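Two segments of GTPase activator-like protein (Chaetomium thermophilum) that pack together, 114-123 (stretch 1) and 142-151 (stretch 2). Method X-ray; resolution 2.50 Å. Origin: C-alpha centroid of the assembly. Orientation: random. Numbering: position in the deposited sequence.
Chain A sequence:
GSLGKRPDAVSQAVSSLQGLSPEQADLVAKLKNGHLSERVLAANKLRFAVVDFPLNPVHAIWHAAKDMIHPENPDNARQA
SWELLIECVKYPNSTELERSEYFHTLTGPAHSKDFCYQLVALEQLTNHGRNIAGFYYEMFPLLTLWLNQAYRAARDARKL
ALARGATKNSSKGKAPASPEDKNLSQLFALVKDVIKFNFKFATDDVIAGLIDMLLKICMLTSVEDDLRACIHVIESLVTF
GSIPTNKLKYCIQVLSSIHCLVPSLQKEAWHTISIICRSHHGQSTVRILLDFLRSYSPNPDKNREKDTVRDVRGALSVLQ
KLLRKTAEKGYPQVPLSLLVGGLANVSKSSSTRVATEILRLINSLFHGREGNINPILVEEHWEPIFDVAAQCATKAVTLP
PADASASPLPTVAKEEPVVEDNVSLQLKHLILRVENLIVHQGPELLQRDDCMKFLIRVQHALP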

# COMPACT_ATOMS: atom_id res chain seq x y z
N ASP A 114 25.78 -5.19 6.65
CA ASP A 114 26.04 -4.91 5.24
C ASP A 114 24.79 -4.81 4.36
O ASP A 114 24.88 -4.67 3.15
CB ASP A 114 26.95 -6.00 4.66
CG ASP A 114 28.30 -6.05 5.31
OD1 ASP A 114 28.61 -5.20 6.17
OD2 ASP A 114 29.07 -6.96 4.97
N PHE A 115 23.60 -4.85 4.94
CA PHE A 115 22.42 -4.85 4.10
C PHE A 115 22.36 -3.64 3.13
O PHE A 115 21.89 -3.77 2.01
CB PHE A 115 21.17 -4.92 4.98
CG PHE A 115 19.88 -5.07 4.22
CD1 PHE A 115 19.58 -6.26 3.58
CD2 PHE A 115 18.97 -4.03 4.15
CE1 PHE A 115 18.40 -6.42 2.89
CE2 PHE A 115 17.78 -4.18 3.47
CZ PHE A 115 17.50 -5.37 2.83
N CYS A 116 22.84 -2.48 3.57
CA CYS A 116 22.78 -1.30 2.73
C CYS A 116 23.54 -1.58 1.43
O CYS A 116 23.04 -1.34 0.34
CB CYS A 116 23.30 -0.05 3.46
SG CYS A 116 25.01 -0.16 4.03
N TYR A 117 24.72 -2.18 1.56
CA TYR A 117 25.52 -2.55 0.41
C TYR A 117 24.83 -3.56 -0.52
O TYR A 117 24.88 -3.42 -1.75
CB TYR A 117 26.85 -3.11 0.89
CG TYR A 117 27.80 -2.07 1.46
CD1 TYR A 117 28.34 -1.09 0.63
CD2 TYR A 117 28.17 -2.07 2.79
CE1 TYR A 117 29.20 -0.14 1.12
CE2 TYR A 117 29.06 -1.12 3.29
CZ TYR A 117 29.57 -0.16 2.44
OH TYR A 117 30.45 0.80 2.90
N GLN A 118 24.18 -4.57 0.05
CA GLN A 118 23.45 -5.56 -0.75
C GLN A 118 22.35 -4.92 -1.59
O GLN A 118 22.26 -5.17 -2.79
CB GLN A 118 22.78 -6.59 0.14
CG GLN A 118 23.69 -7.31 1.07
CD GLN A 118 23.05 -8.58 1.52
OE1 GLN A 118 22.40 -8.61 2.55
NE2 GLN A 118 23.18 -9.61 0.72
N LEU A 119 21.51 -4.14 -0.90
CA LEU A 119 20.48 -3.28 -1.47
C LEU A 119 21.01 -2.52 -2.65
O LEU A 119 20.48 -2.63 -3.75
CB LEU A 119 20.13 -2.21 -0.44
CG LEU A 119 18.75 -1.78 0.05
CD1 LEU A 119 17.84 -1.33 -1.07
CD2 LEU A 119 18.07 -2.88 0.83
N VAL A 120 22.08 -1.76 -2.43
CA VAL A 120 22.65 -0.93 -3.48
C VAL A 120 23.20 -1.82 -4.62
O VAL A 120 23.00 -1.55 -5.80
CB VAL A 120 23.74 0.01 -2.93
CG1 VAL A 120 24.51 0.67 -4.06
CG2 VAL A 120 23.14 1.08 -2.02
N ALA A 121 23.89 -2.90 -4.25
CA ALA A 121 24.40 -3.80 -5.25
C ALA A 121 23.27 -4.27 -6.12
O ALA A 121 23.34 -4.17 -7.35
CB ALA A 121 25.07 -5.00 -4.60
N LEU A 122 22.22 -4.77 -5.49
CA LEU A 122 21.13 -5.32 -6.28
C LEU A 122 20.52 -4.23 -7.16
O LEU A 122 20.31 -4.42 -8.35
CB LEU A 122 20.09 -5.96 -5.39
CG LEU A 122 18.97 -6.68 -6.14
CD1 LEU A 122 19.52 -7.74 -7.09
CD2 LEU A 122 18.03 -7.33 -5.15
N GLU A 123 20.27 -3.08 -6.56
CA GLU A 123 19.74 -1.94 -7.26
C GLU A 123 20.59 -1.62 -8.49
O GLU A 123 20.04 -1.41 -9.57
CB GLU A 123 19.67 -0.75 -6.30
CG GLU A 123 19.53 0.62 -6.93
CD GLU A 123 19.64 1.71 -5.87
OE1 GLU A 123 18.76 1.74 -5.00
OE2 GLU A 123 20.62 2.51 -5.90
N LEU A 142 13.36 -13.05 -3.40
CA LEU A 142 14.41 -12.39 -2.67
C LEU A 142 13.90 -11.08 -2.08
O LEU A 142 14.13 -10.81 -0.89
CB LEU A 142 15.62 -12.13 -3.55
CG LEU A 142 16.65 -11.30 -2.78
CD1 LEU A 142 17.48 -12.21 -1.89
CD2 LEU A 142 17.53 -10.47 -3.71
N LEU A 143 13.22 -10.28 -2.90
CA LEU A 143 12.67 -8.99 -2.42
C LEU A 143 11.73 -9.21 -1.24
O LEU A 143 11.77 -8.48 -0.25
CB LEU A 143 11.90 -8.26 -3.50
CG LEU A 143 12.71 -7.84 -4.72
CD1 LEU A 143 11.77 -7.30 -5.78
CD2 LEU A 143 13.79 -6.83 -4.40
N THR A 144 10.88 -10.21 -1.36
CA THR A 144 9.94 -10.51 -0.31
C THR A 144 10.68 -10.87 0.96
O THR A 144 10.28 -10.49 2.05
CB THR A 144 9.02 -11.65 -0.73
OG1 THR A 144 8.25 -11.22 -1.87
CG2 THR A 144 8.08 -12.06 0.42
N LEU A 145 11.76 -11.61 0.82
CA LEU A 145 12.56 -11.99 1.97
C LEU A 145 13.11 -10.73 2.63
O LEU A 145 12.89 -10.46 3.81
CB LEU A 145 13.67 -12.91 1.51
CG LEU A 145 14.64 -13.48 2.54
CD1 LEU A 145 13.94 -13.81 3.86
CD2 LEU A 145 15.33 -14.70 1.93
N TRP A 146 13.79 -9.94 1.83
CA TRP A 146 14.39 -8.70 2.29
C TRP A 146 13.40 -7.71 2.93
O TRP A 146 13.78 -6.93 3.80
CB TRP A 146 15.09 -8.05 1.10
CG TRP A 146 16.40 -8.65 0.79
CD1 TRP A 146 16.95 -9.78 1.32
CD2 TRP A 146 17.35 -8.15 -0.14
NE1 TRP A 146 18.18 -10.00 0.78
CE2 TRP A 146 18.45 -9.01 -0.11
CE3 TRP A 146 17.37 -7.04 -0.98
CZ2 TRP A 146 19.55 -8.81 -0.91
CZ3 TRP A 146 18.46 -6.85 -1.77
CH2 TRP A 146 19.55 -7.72 -1.72
N LEU A 147 12.15 -7.72 2.48
CA LEU A 147 11.14 -6.85 3.06
C LEU A 147 10.94 -7.20 4.51
O LEU A 147 10.87 -6.32 5.37
CB LEU A 147 9.79 -7.02 2.36
CG LEU A 147 9.37 -5.98 1.35
CD1 LEU A 147 8.01 -6.40 0.80
CD2 LEU A 147 9.30 -4.61 1.97
N ASN A 148 10.81 -8.50 4.76
CA ASN A 148 10.61 -8.99 6.11
C ASN A 148 11.81 -8.53 6.93
O ASN A 148 11.65 -7.82 7.92
CB ASN A 148 10.49 -10.51 6.09
CG ASN A 148 10.07 -11.10 7.43
OD1 ASN A 148 9.23 -10.56 8.15
ND2 ASN A 148 10.63 -12.23 7.75
N GLN A 149 13.01 -8.88 6.49
CA GLN A 149 14.22 -8.46 7.17
C GLN A 149 14.18 -6.97 7.39
O GLN A 149 14.33 -6.51 8.53
CB GLN A 149 15.46 -8.78 6.34
CG GLN A 149 15.97 -10.21 6.44
CD GLN A 149 17.32 -10.39 5.74
OE1 GLN A 149 18.10 -9.43 5.57
NE2 GLN A 149 17.59 -11.63 5.33
N ALA A 150 13.96 -6.21 6.32
CA ALA A 150 14.19 -4.76 6.38
C ALA A 150 13.21 -4.11 7.32
O ALA A 150 13.57 -3.29 8.16
CB ALA A 150 14.12 -4.12 5.01
N TYR A 151 11.95 -4.49 7.19
CA TYR A 151 10.96 -3.97 8.09
C TYR A 151 11.29 -4.33 9.55
O TYR A 151 11.39 -3.44 10.39
CB TYR A 151 9.56 -4.46 7.72
CG TYR A 151 8.61 -3.98 8.75
CD1 TYR A 151 8.33 -2.63 8.86
CD2 TYR A 151 8.03 -4.86 9.66
CE1 TYR A 151 7.47 -2.16 9.82
CE2 TYR A 151 7.16 -4.40 10.63
CZ TYR A 151 6.88 -3.05 10.70
OH TYR A 151 6.04 -2.58 11.67

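Two helices, 115-123 and 142-151, run roughly antiparallel, with 148° between their N-to-C directions. Their axes come no closer than 12.5 Å. Large side chains fill this gap, and the contact is apolar in character. No hydrogen bond crosses between the stretches. The buried surface is modest, 357 Å² summed over both sides.

Asp114 precedes the helix and does not reach stretch 2. Its backbone O accepts a hydrogen bond from Gln118 N at 3.2 Å.

Phe115 makes the first contact. Its CA-to-CB bond points sideways, but with chi1 in the t rotamer, the end of the side chain comes nearer to stretch 2. The edge of the ring meets the face of Trp146. The Phe115 ring and the five-membered ring of Trp146 have centroids 5.1 Å apart and planes at 76°. The closest atoms are Phe115 CE1 and Trp146 CD2, at 3.6 Å. Phe115 CE2 also lies 4.0 Å from Ala150 CB. The methyl of Ala150 is an apolar surface against which the ring packs. Here the CA atoms of Phe115 and Ala150 are 8.5 Å apart. Gln149 OE1 lies beside the same ring, 4.0 Å from Phe115 CD1.

Cys116 and Tyr117 take no part in the contact. Gln118 points toward stretch 2 and packs through the apolar base of its side chain: its CB is 3.9 Å from Trp146 CH2. Its NE2 is hydrogen-bonded elsewhere in the structure.

Leu119 contributes mainly through its backbone. Its CA lies 4.1 Å from Trp146 CZ3, so the indole rests close to the helix itself. Val120 points away from stretch 2. Ala121 points sideways and makes no contact.

Leu122 closes the contact. It points toward stretch 2, and its CD2 methyl approaches three side chains. Leu122 CD2 is 3.4 Å from Trp146 CZ3, 3.5 Å from Leu142 CD2 and 4.3 Å from Leu143 CD2. A branched aliphatic side chain suits this apolar cluster, which needs no polar partner. Glu123, next along the helix, makes no contact with stretch 2.

Trp146 is the centre of the arrangement. It loses 105 Å² to stretch 1, the largest share of any residue here. Its m rotamer lays the indole among Phe115, Gln118, Leu119 and Leu122, as a knob in a hole. The long, flat ring system spans the wide separation of the helices and touches all four residues at once.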